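Local coordinates for putative polysaccharide biosynthesis protein with aminopeptidase-like domain (Clostridium acetobutylicum, PDB 3K9T), which binds one zinc ion per subunit and may take part in making modified polysaccharides, with no peptidase activity expected despite its aminopeptidase-like domain, at residues G170-R175 against F206-L211; I49-H54 against F222-E227; F393-M398 against R417-A422; V276-M281 against S404-A409. All coordinates share one frame; numbering follows the deposited sequence.

Interaction 1 (G170-R175 against F206-L211); sequences GEYYIR and FIAKAL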
# COMPACT_ATOMS: atom_id res chain seq x y z
N GLY A 170 10.59 32.77 -26.02
CA GLY A 170 12.04 32.71 -25.87
C GLY A 170 12.54 31.34 -25.42
O GLY A 170 11.86 30.61 -24.71
N GLU A 171 13.77 31.01 -25.79
CA GLU A 171 14.31 29.69 -25.53
C GLU A 171 15.83 29.73 -25.35
O GLU A 171 16.55 30.42 -26.10
CB GLU A 171 13.93 28.81 -26.71
CG GLU A 171 14.35 27.39 -26.67
CD GLU A 171 13.77 26.60 -27.86
OE1 GLU A 171 13.07 27.20 -28.72
OE2 GLU A 171 13.97 25.38 -27.93
N TYR A 172 16.33 29.01 -24.35
CA TYR A 172 17.76 28.90 -24.11
C TYR A 172 18.11 27.43 -23.92
O TYR A 172 17.43 26.73 -23.17
CB TYR A 172 18.16 29.71 -22.89
CG TYR A 172 19.62 29.59 -22.52
CD1 TYR A 172 20.63 29.74 -23.48
CD2 TYR A 172 20.00 29.38 -21.20
CE1 TYR A 172 21.94 29.63 -23.12
CE2 TYR A 172 21.32 29.29 -20.83
CZ TYR A 172 22.29 29.41 -21.79
OH TYR A 172 23.59 29.32 -21.42
N TYR A 173 19.13 26.97 -24.63
CA TYR A 173 19.56 25.57 -24.61
C TYR A 173 21.02 25.43 -24.20
O TYR A 173 21.86 26.07 -24.77
CB TYR A 173 19.43 24.98 -25.99
CG TYR A 173 19.83 23.54 -26.08
CD1 TYR A 173 19.03 22.55 -25.52
CD2 TYR A 173 20.99 23.15 -26.73
CE1 TYR A 173 19.38 21.24 -25.59
CE2 TYR A 173 21.36 21.81 -26.81
CZ TYR A 173 20.55 20.88 -26.24
OH TYR A 173 20.88 19.56 -26.32
N ILE A 174 21.29 24.61 -23.19
CA ILE A 174 22.62 24.28 -22.75
C ILE A 174 22.86 22.83 -23.17
O ILE A 174 22.10 21.92 -22.77
CB ILE A 174 22.76 24.37 -21.23
CG1 ILE A 174 22.50 25.79 -20.74
CG2 ILE A 174 24.14 23.91 -20.76
CD1 ILE A 174 22.49 25.91 -19.22
N ARG A 175 23.88 22.62 -24.00
CA ARG A 175 24.31 21.27 -24.41
C ARG A 175 25.14 20.57 -23.32
O ARG A 175 26.17 21.09 -22.87
CB ARG A 175 25.12 21.32 -25.73
CG ARG A 175 25.47 19.97 -26.35
CD ARG A 175 24.28 18.96 -26.20
NE ARG A 175 24.27 17.89 -27.19
CZ ARG A 175 24.82 16.68 -27.04
NH1 ARG A 175 25.44 16.35 -25.91
NH2 ARG A 175 24.75 15.80 -28.03
N PHE A 206 17.64 32.78 -13.35
CA PHE A 206 18.79 32.55 -12.49
C PHE A 206 19.27 31.09 -12.43
O PHE A 206 20.45 30.85 -12.24
CB PHE A 206 18.58 33.18 -11.11
CG PHE A 206 18.90 34.65 -11.10
CD1 PHE A 206 18.01 35.58 -11.62
CD2 PHE A 206 20.13 35.10 -10.65
CE1 PHE A 206 18.31 36.92 -11.65
CE2 PHE A 206 20.44 36.45 -10.67
CZ PHE A 206 19.53 37.37 -11.15
N ILE A 207 18.38 30.13 -12.60
CA ILE A 207 18.80 28.75 -12.69
C ILE A 207 19.63 28.62 -13.96
O ILE A 207 20.73 28.11 -13.89
CB ILE A 207 17.63 27.76 -12.68
CG1 ILE A 207 17.01 27.76 -11.28
CG2 ILE A 207 18.13 26.33 -13.06
CD1 ILE A 207 15.61 27.27 -11.30
N ALA A 208 19.11 29.11 -15.08
CA ALA A 208 19.83 29.10 -16.37
C ALA A 208 21.21 29.78 -16.22
O ALA A 208 22.23 29.25 -16.66
CB ALA A 208 19.01 29.77 -17.48
N LYS A 209 21.21 30.91 -15.53
CA LYS A 209 22.43 31.68 -15.33
C LYS A 209 23.50 30.87 -14.57
O LYS A 209 24.68 30.92 -14.92
CB LYS A 209 22.09 32.97 -14.61
CG LYS A 209 23.20 33.96 -14.63
CD LYS A 209 23.01 35.12 -13.65
CE LYS A 209 21.92 36.07 -14.04
NZ LYS A 209 22.28 37.47 -13.54
N ALA A 210 23.08 30.12 -13.54
CA ALA A 210 23.99 29.25 -12.79
C ALA A 210 24.45 28.02 -13.62
O ALA A 210 25.63 27.73 -13.67
CB ALA A 210 23.34 28.80 -11.45
N LEU A 211 23.53 27.31 -14.25
CA LEU A 211 23.87 26.10 -15.01
C LEU A 211 24.83 26.35 -16.18
O LEU A 211 25.69 25.53 -16.47
CB LEU A 211 22.62 25.37 -15.50
CG LEU A 211 21.91 24.46 -14.49
CD1 LEU A 211 20.90 23.60 -15.25
CD2 LEU A 211 22.89 23.59 -13.74

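Interaction 2 (I49-H54 against F222-E227); sequences IPLEIH and FLFAPE. With IMD (imidazole), chain E.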
# COMPACT_ATOMS: atom_id res chain seq x y z
N ILE A 49 20.65 36.18 -19.48
CA ILE A 49 21.00 34.96 -20.21
C ILE A 49 20.75 35.15 -21.72
O ILE A 49 19.97 36.01 -22.13
CB ILE A 49 20.18 33.70 -19.69
CG1 ILE A 49 18.67 33.89 -19.91
CG2 ILE A 49 20.46 33.43 -18.23
CD1 ILE A 49 17.81 32.61 -19.82
N PRO A 50 21.44 34.35 -22.55
CA PRO A 50 21.12 34.45 -23.94
C PRO A 50 19.76 33.81 -24.15
O PRO A 50 19.38 32.93 -23.36
CB PRO A 50 22.21 33.60 -24.61
CG PRO A 50 23.20 33.31 -23.55
CD PRO A 50 22.40 33.28 -22.30
N LEU A 51 19.01 34.28 -25.15
CA LEU A 51 17.83 33.58 -25.60
C LEU A 51 17.73 33.66 -27.10
O LEU A 51 18.16 34.64 -27.72
CB LEU A 51 16.54 34.19 -25.08
CG LEU A 51 16.08 34.14 -23.64
CD1 LEU A 51 14.89 35.11 -23.56
CD2 LEU A 51 15.74 32.70 -23.15
N GLU A 52 17.15 32.63 -27.68
CA GLU A 52 16.68 32.74 -29.04
C GLU A 52 15.18 33.12 -28.94
O GLU A 52 14.39 32.44 -28.27
CB GLU A 52 16.89 31.46 -29.83
CG GLU A 52 16.29 31.63 -31.19
CD GLU A 52 16.55 30.48 -32.12
OE1 GLU A 52 16.99 29.41 -31.64
OE2 GLU A 52 16.28 30.67 -33.33
N ILE A 53 14.82 34.23 -29.57
CA ILE A 53 13.45 34.73 -29.58
C ILE A 53 12.75 34.28 -30.87
O ILE A 53 13.29 34.40 -31.96
CB ILE A 53 13.43 36.25 -29.42
CG1 ILE A 53 14.09 36.63 -28.08
CG2 ILE A 53 12.00 36.81 -29.51
CD1 ILE A 53 13.36 36.14 -26.86
N HIS A 54 11.56 33.71 -30.72
CA HIS A 54 10.78 33.20 -31.85
C HIS A 54 9.52 34.05 -32.02
O HIS A 54 8.94 34.52 -31.03
CB HIS A 54 10.38 31.73 -31.63
CG HIS A 54 11.54 30.77 -31.68
ND1 HIS A 54 11.89 30.09 -32.83
CD2 HIS A 54 12.42 30.38 -30.73
CE1 HIS A 54 12.94 29.33 -32.58
NE2 HIS A 54 13.29 29.49 -31.32
N PHE A 222 15.39 25.80 -21.52
CA PHE A 222 14.57 26.69 -20.72
C PHE A 222 13.62 27.41 -21.65
O PHE A 222 14.06 28.14 -22.51
CB PHE A 222 15.45 27.69 -20.02
CG PHE A 222 16.49 27.10 -19.17
CD1 PHE A 222 17.67 26.63 -19.74
CD2 PHE A 222 16.34 27.05 -17.80
CE1 PHE A 222 18.69 26.08 -18.94
CE2 PHE A 222 17.34 26.52 -16.99
CZ PHE A 222 18.53 26.02 -17.57
N LEU A 223 12.32 27.21 -21.46
CA LEU A 223 11.28 27.79 -22.31
C LEU A 223 10.56 28.91 -21.58
O LEU A 223 10.07 28.71 -20.48
CB LEU A 223 10.29 26.71 -22.72
CG LEU A 223 9.21 27.18 -23.67
CD1 LEU A 223 9.82 27.58 -25.02
CD2 LEU A 223 8.19 26.06 -23.82
N PHE A 224 10.54 30.09 -22.20
CA PHE A 224 9.76 31.23 -21.72
C PHE A 224 8.68 31.56 -22.79
O PHE A 224 8.98 32.09 -23.85
CB PHE A 224 10.63 32.45 -21.52
CG PHE A 224 11.74 32.28 -20.55
CD1 PHE A 224 12.92 31.66 -20.93
CD2 PHE A 224 11.66 32.83 -19.29
CE1 PHE A 224 14.00 31.56 -20.04
CE2 PHE A 224 12.73 32.75 -18.40
CZ PHE A 224 13.89 32.11 -18.78
N ALA A 225 7.43 31.26 -22.48
CA ALA A 225 6.37 31.31 -23.48
C ALA A 225 5.06 31.63 -22.79
O ALA A 225 4.90 31.31 -21.60
CB ALA A 225 6.27 29.99 -24.17
N PRO A 226 4.10 32.24 -23.53
CA PRO A 226 2.79 32.45 -22.89
C PRO A 226 2.18 31.13 -22.49
O PRO A 226 2.34 30.14 -23.21
CB PRO A 226 1.94 33.06 -24.03
CG PRO A 226 2.66 32.74 -25.31
CD PRO A 226 4.12 32.75 -24.91
N GLU A 227 1.42 31.13 -21.39
CA GLU A 227 0.78 29.89 -20.96
C GLU A 227 -0.18 29.32 -22.01
O GLU A 227 -0.83 30.04 -22.76
CB GLU A 227 0.05 30.04 -19.62
CG GLU A 227 -0.28 28.66 -18.98
CD GLU A 227 -0.97 28.76 -17.63
OE1 GLU A 227 -2.00 29.43 -17.57
OE2 GLU A 227 -0.49 28.16 -16.64
N1 IMD E . -1.79 29.13 -14.57
C2 IMD E . -1.49 30.44 -14.69
N3 IMD E . -2.17 31.12 -13.76
C4 IMD E . -2.88 30.24 -13.03
C5 IMD E . -2.64 28.98 -13.54

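Interaction 3 (F393-M398 against R417-A422); sequences FWVLNM and RRIKYA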
# COMPACT_ATOMS: atom_id res chain seq x y z
N PHE A 393 27.90 0.97 3.51
CA PHE A 393 27.39 -0.41 3.54
C PHE A 393 26.13 -0.59 2.70
O PHE A 393 25.95 -1.64 2.08
CB PHE A 393 27.13 -0.88 4.96
CG PHE A 393 28.38 -1.13 5.77
CD1 PHE A 393 29.37 -1.98 5.30
CD2 PHE A 393 28.52 -0.58 7.05
CE1 PHE A 393 30.51 -2.23 6.06
CE2 PHE A 393 29.66 -0.81 7.80
CZ PHE A 393 30.65 -1.65 7.31
N TRP A 394 25.26 0.42 2.69
CA TRP A 394 24.09 0.42 1.80
C TRP A 394 24.48 0.44 0.33
O TRP A 394 23.91 -0.33 -0.46
CB TRP A 394 23.20 1.61 2.04
CG TRP A 394 22.16 1.40 3.07
CD1 TRP A 394 22.03 2.06 4.25
CD2 TRP A 394 21.10 0.45 3.03
NE1 TRP A 394 20.96 1.59 4.94
CE2 TRP A 394 20.36 0.61 4.21
CE3 TRP A 394 20.72 -0.53 2.11
CZ2 TRP A 394 19.22 -0.16 4.49
CZ3 TRP A 394 19.60 -1.31 2.39
CH2 TRP A 394 18.87 -1.13 3.58
N VAL A 395 25.42 1.32 -0.04
CA VAL A 395 25.87 1.43 -1.41
C VAL A 395 26.49 0.11 -1.89
O VAL A 395 26.20 -0.36 -2.99
CB VAL A 395 26.84 2.57 -1.62
CG1 VAL A 395 27.47 2.47 -2.99
CG2 VAL A 395 26.13 3.90 -1.48
N LEU A 396 27.31 -0.50 -1.05
CA LEU A 396 27.93 -1.77 -1.42
C LEU A 396 26.88 -2.85 -1.55
O LEU A 396 26.91 -3.67 -2.47
CB LEU A 396 28.98 -2.20 -0.40
CG LEU A 396 30.25 -1.33 -0.39
CD1 LEU A 396 31.02 -1.47 0.90
CD2 LEU A 396 31.12 -1.73 -1.58
N ASN A 397 25.92 -2.82 -0.64
CA ASN A 397 24.98 -3.89 -0.54
C ASN A 397 23.98 -3.88 -1.68
O ASN A 397 23.64 -4.93 -2.22
CB ASN A 397 24.30 -3.87 0.82
CG ASN A 397 23.21 -4.89 0.91
OD1 ASN A 397 22.09 -4.60 0.52
ND2 ASN A 397 23.53 -6.10 1.40
N MSE A 398 23.55 -2.69 -2.06
CA MSE A 398 22.55 -2.58 -3.12
C MSE A 398 23.10 -2.32 -4.53
O MSE A 398 22.32 -2.28 -5.45
CB MSE A 398 21.55 -1.49 -2.76
CG MSE A 398 20.62 -1.90 -1.62
SE MSE A 398 19.43 -0.46 -1.17
CE MSE A 398 18.22 -0.59 -2.72
N ARG A 417 22.58 13.22 -0.70
CA ARG A 417 24.01 13.52 -0.68
C ARG A 417 24.84 12.57 0.17
O ARG A 417 25.99 12.31 -0.14
CB ARG A 417 24.26 14.95 -0.25
CG ARG A 417 23.78 15.96 -1.26
CD ARG A 417 24.66 17.16 -1.25
NE ARG A 417 24.13 18.24 -2.07
CZ ARG A 417 24.89 19.16 -2.67
NH1 ARG A 417 26.23 19.12 -2.56
NH2 ARG A 417 24.32 20.12 -3.38
N ARG A 418 24.27 12.04 1.24
CA ARG A 418 24.99 11.08 2.09
C ARG A 418 25.36 9.81 1.32
O ARG A 418 26.47 9.26 1.43
CB ARG A 418 24.09 10.70 3.24
CG ARG A 418 24.81 10.22 4.41
CD ARG A 418 23.87 10.06 5.56
NE ARG A 418 24.49 9.13 6.48
CZ ARG A 418 23.84 8.45 7.40
NH1 ARG A 418 22.53 8.59 7.53
NH2 ARG A 418 24.53 7.62 8.20
N ILE A 419 24.40 9.36 0.53
CA ILE A 419 24.59 8.22 -0.33
C ILE A 419 25.61 8.55 -1.41
O ILE A 419 26.49 7.76 -1.67
CB ILE A 419 23.24 7.78 -0.91
CG1 ILE A 419 22.29 7.37 0.26
CG2 ILE A 419 23.45 6.68 -1.92
CD1 ILE A 419 22.86 6.38 1.23
N LYS A 420 25.52 9.75 -1.98
CA LYS A 420 26.38 10.17 -3.08
C LYS A 420 27.84 10.23 -2.67
O LYS A 420 28.73 9.71 -3.36
CB LYS A 420 25.92 11.55 -3.57
CG LYS A 420 26.51 11.98 -4.90
CD LYS A 420 27.88 12.64 -4.76
CE LYS A 420 28.31 13.31 -6.05
NZ LYS A 420 29.72 13.75 -6.00
N TYR A 421 28.08 10.86 -1.54
CA TYR A 421 29.42 10.99 -1.04
C TYR A 421 29.96 9.64 -0.58
O TYR A 421 31.16 9.38 -0.70
CB TYR A 421 29.48 12.03 0.08
CG TYR A 421 29.15 13.43 -0.37
CD1 TYR A 421 29.72 13.96 -1.54
CD2 TYR A 421 28.33 14.26 0.40
CE1 TYR A 421 29.44 15.24 -1.95
CE2 TYR A 421 28.03 15.57 -0.02
CZ TYR A 421 28.59 16.05 -1.18
OH TYR A 421 28.29 17.34 -1.60
N ALA A 422 29.09 8.76 -0.09
CA ALA A 422 29.54 7.42 0.28
C ALA A 422 30.00 6.68 -0.99
O ALA A 422 31.07 6.08 -1.00
CB ALA A 422 28.45 6.65 1.06

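Interaction 4 (V276-M281 against S404-A409); sequences VEKVLM and SLLDIA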
# COMPACT_ATOMS: atom_id res chain seq x y z
N VAL A 276 12.40 14.95 -6.83
CA VAL A 276 11.89 16.11 -6.10
C VAL A 276 11.36 15.73 -4.69
O VAL A 276 11.62 16.45 -3.74
CB VAL A 276 10.81 16.92 -6.89
CG1 VAL A 276 10.15 17.98 -5.97
CG2 VAL A 276 11.47 17.56 -8.15
N GLU A 277 10.67 14.60 -4.55
CA GLU A 277 10.11 14.27 -3.22
C GLU A 277 11.23 13.90 -2.23
O GLU A 277 11.13 14.21 -1.07
CB GLU A 277 9.04 13.20 -3.31
CG GLU A 277 7.81 13.64 -4.14
CD GLU A 277 6.97 12.46 -4.58
OE1 GLU A 277 6.78 11.54 -3.75
OE2 GLU A 277 6.50 12.45 -5.74
N LYS A 278 12.32 13.32 -2.74
CA LYS A 278 13.46 12.97 -1.92
C LYS A 278 14.23 14.20 -1.45
O LYS A 278 14.74 14.23 -0.32
CB LYS A 278 14.40 12.01 -2.66
CG LYS A 278 15.47 11.31 -1.79
CD LYS A 278 14.85 10.55 -0.61
CE LYS A 278 15.87 9.65 0.05
NZ LYS A 278 15.53 9.30 1.45
N VAL A 279 14.32 15.23 -2.31
CA VAL A 279 14.93 16.50 -1.91
C VAL A 279 14.07 17.16 -0.81
O VAL A 279 14.59 17.55 0.27
CB VAL A 279 15.17 17.45 -3.10
CG1 VAL A 279 15.60 18.81 -2.61
CG2 VAL A 279 16.23 16.85 -4.13
N LEU A 280 12.76 17.23 -1.03
CA LEU A 280 11.84 17.85 -0.03
C LEU A 280 11.88 17.14 1.32
O LEU A 280 11.93 17.78 2.41
CB LEU A 280 10.40 17.89 -0.57
CG LEU A 280 10.19 18.82 -1.79
CD1 LEU A 280 8.82 18.57 -2.40
CD2 LEU A 280 10.38 20.33 -1.42
N MSE A 281 11.87 15.82 1.25
CA MSE A 281 11.84 14.97 2.43
C MSE A 281 12.97 15.32 3.44
O MSE A 281 12.79 15.29 4.67
CB MSE A 281 11.96 13.53 1.97
CG MSE A 281 11.97 12.52 3.07
SE MSE A 281 12.02 10.71 2.34
CE MSE A 281 10.61 10.85 0.94
N SER A 404 19.96 2.55 -8.52
CA SER A 404 20.50 3.91 -8.64
C SER A 404 20.78 4.41 -7.24
O SER A 404 20.30 3.84 -6.27
CB SER A 404 19.47 4.84 -9.32
OG SER A 404 18.29 5.07 -8.50
N LEU A 405 21.54 5.48 -7.13
CA LEU A 405 21.79 6.08 -5.83
C LEU A 405 20.48 6.58 -5.17
O LEU A 405 20.35 6.56 -3.94
CB LEU A 405 22.79 7.24 -5.95
CG LEU A 405 24.21 6.94 -6.40
CD1 LEU A 405 25.05 8.18 -6.21
CD2 LEU A 405 24.80 5.78 -5.60
N LEU A 406 19.53 7.02 -6.00
CA LEU A 406 18.23 7.49 -5.53
C LEU A 406 17.48 6.30 -4.94
O LEU A 406 16.80 6.42 -3.89
CB LEU A 406 17.44 8.15 -6.68
CG LEU A 406 16.15 8.91 -6.34
CD1 LEU A 406 16.43 10.02 -5.38
CD2 LEU A 406 15.40 9.40 -7.62
N ASP A 407 17.64 5.15 -5.58
CA ASP A 407 17.03 3.92 -5.06
C ASP A 407 17.56 3.58 -3.68
O ASP A 407 16.80 3.19 -2.78
CB ASP A 407 17.29 2.74 -6.01
CG ASP A 407 16.49 2.83 -7.32
OD1 ASP A 407 15.43 3.51 -7.38
OD2 ASP A 407 16.93 2.19 -8.29
N ILE A 408 18.86 3.75 -3.52
CA ILE A 408 19.53 3.39 -2.28
C ILE A 408 19.12 4.44 -1.22
O ILE A 408 18.80 4.09 -0.07
CB ILE A 408 21.07 3.25 -2.52
CG1 ILE A 408 21.36 2.13 -3.55
CG2 ILE A 408 21.83 2.94 -1.24
CD1 ILE A 408 22.75 2.22 -4.18
N ALA A 409 19.08 5.70 -1.62
CA ALA A 409 18.69 6.76 -0.69
C ALA A 409 17.28 6.48 -0.19
O ALA A 409 17.02 6.58 1.00
CB ALA A 409 18.77 8.11 -1.33

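Interaction 1 (G170-R175 against F206-L211)
Ala208 is where helix 206-211 first meets strand 170-174: its methyl group sits at the edge of the Tyr172 ring, close to the ring plane, with CB 3.9 Å from CD2 of Tyr172. The small side chain lets the broad ring come in beside the helix backbone. Tyr172 holds CG trans to N (chi1 176°), a torsion that carries the ring across to the helix, where its hydroxyl hydrogen-bonds Ser212 OG just beyond the segment. The same serine oxygen also bonds Ala208 O. The slender ethyl branch of Ile174 reaches this carbonyl too, its CD1 lying 4.2 Å from Ala208 O.

Almost one turn later, Leu211 presents its CB to Ile174, whose CD1 approaches to 3.8 Å. The two side chains cross at about a right angle; the contact uses the root of the leucine, and the same side chain also packs on Tyr220 and on Ile350 of helix 336-355.

Alternate strand residues thus face helix positions three apart, with the segment axes 10.0 Å from each other and inclined at 28°. This is helix-on-sheet packing as found in alpha/beta domains, here beneath the helix of a beta-alpha-beta crossover from strand 181-187 to strand 219-225. Between the segments the side-chain contact is apolar, with dispersion and hydrocarbon burial its likely source of cohesion; the tyrosine hydroxyl adds a polar tie just past the segment.

Interaction 2 (I49-H54 against F222-E227)
Leu51 and Ile49 both bring a terminal methyl group to the ring of Phe224, and these apolar touches make up the contact. Leu51 CD2 lies 3.7 Å from Phe224 CD1, its side chain crossing that of the phenylalanine at about a right angle. Ile49 arrives from the opposite direction to Phe224, its CD1 being 4.0 Å from CE1 of Phe224. The ethyl branch of Ile49 lies between the backbone N and carbonyl carbon (chi1 62°), which directs CD1 at the ring. Both methyls approach obliquely; leucine and isoleucine are long enough to carry a methyl to the ring and wholly apolar, as suits a buried aromatic.

In the mixed sheet of the aminopeptidase-like domain, the loop leading into strand 52-57 brings Ile49 and Leu51 over the sheet face, past the intervening strand 166-174, to Phe224 on strand 219-225. Ile45 of helix 36-45 and Ile204 and Thr205 of helix 194-211 also pack on Phe224.

A separate polar interaction lies at the far end of segment 222-227, well away from Ile49 and Leu51. There Glu227 OE2 accepts a hydrogen bond from N1 of an imidazole, probably from the crystallisation liquor, at 2.6 Å and with an N-H...O angle of 140°. Ser297 OG also bonds this carboxylate oxygen.

Interaction 3 (F393-M398 against R417-A422)
Val395 and Ile419 form an apolar helix-to-helix contact within the C-terminal permutated winged helix-turn-helix domain, joining helix 389-398 to helix 416-428. Val395 CG2 does the work on its side: it lies 3.9 Å from Ile419 CG2 and just as far from Ile419 O, so one methyl rests on both the branch and the backbone of the isoleucine. The side chains slide past each other in opposite directions. With Ile419 CG1 beside the backbone N (chi1 -61°), CG2 is the branch that comes forward to Val395, although the isoleucine does not leave its backbone pointing at the other helix. Ala422, three residues on, adds its CB at 4.4 Å from Val395 CG2; a small residue there leaves room for the valine. Beta-branched and small residues suit such a buried, close helix approach.

On helix 416-428, Arg417 NH1 donates to Tyr421 OH at 2.9 Å, with the oxygen in the guanidinium plane. Arg417 also pairs with Glu348 and makes a cation-pi contact with Tyr351, so this end of the helix is tied to helix 336-355 of the aminopeptidase-like region. Beside Val395, Trp394 meets Trp295 of the second subunit with the rings nearly perpendicular.

Helices 389-398 and 416-428, with the short helix 405-412 between them in sequence, pack into a three-helix bundle of the kind at the centre of winged helix-turn-helix domains, here in a permutated version.

Interaction 4 (V276-M281 against S404-A409)
With CG turned away from the backbone N (chi1 -166°) and the chain then bent at chi2 (56°), Lys278 leans out from helix 271-282 and runs along helix 405-412. The hydrocarbon part packs first: its CB lies 3.9 Å from Leu406 CD1, the two side chains sliding past each other in opposite directions. Farther out, Lys278 CE comes within 3.6 Å of Ala409 CB, whose small methyl leaves a path for the lysine to pass. The ammonium group ends over the carbonyl of Ala409, NZ to O being 3.1 Å; the donor stands well above the carbonyl plane (68° out of it), so the bond does not follow a lone pair.

The contact joins the aminopeptidase-like region, which carries Lys278, to the permutated winged helix-turn-helix domain, which carries Leu406 and Ala409. A lysine suits this interdomain position because its long aliphatic stem is buried against the partner helix while its charged end finds oxygen and nitrogen acceptors. NZ also hydrogen-bonds His282 NE2 and Met414 O, and Lys278 makes a cation-pi contact with Tyr410, which would be expected to offset the cost of burying the charge.

The receiving helix begins in a capping box. Ser404, its N-cap, accepts through OG from Asp407 N at 3.0 Å, while Asp407 OD2 accepts in return from Ser404 N at 3.1 Å. Serine and aspartate, with short polar side chains, can close back on the first turn in this way. Leu405 packs against Ile419 of helix 416-428, as does Ala409 besides touching Lys278.

Interactions 1 and 2 lie in the aminopeptidase-like region, their centres 10 Å apart, and touch where strands 166-174 and 219-225 run side by side in the mixed sheet; interaction 1 is nested in the chain loop that interaction 2 closes. Interaction 3 follows both along the sequence and belongs to the C-terminal winged helix-turn-helix domain, about 31 Å from interaction 1 between centres. Interaction 4, whose centre is about 12 Å from that of interaction 3, shares that domain through helix 405-412, and the two alternate along the chain. Since its other helix, 271-282, comes from the aminopeptidase-like region, interaction 4 is the one that spans both parts of the protein.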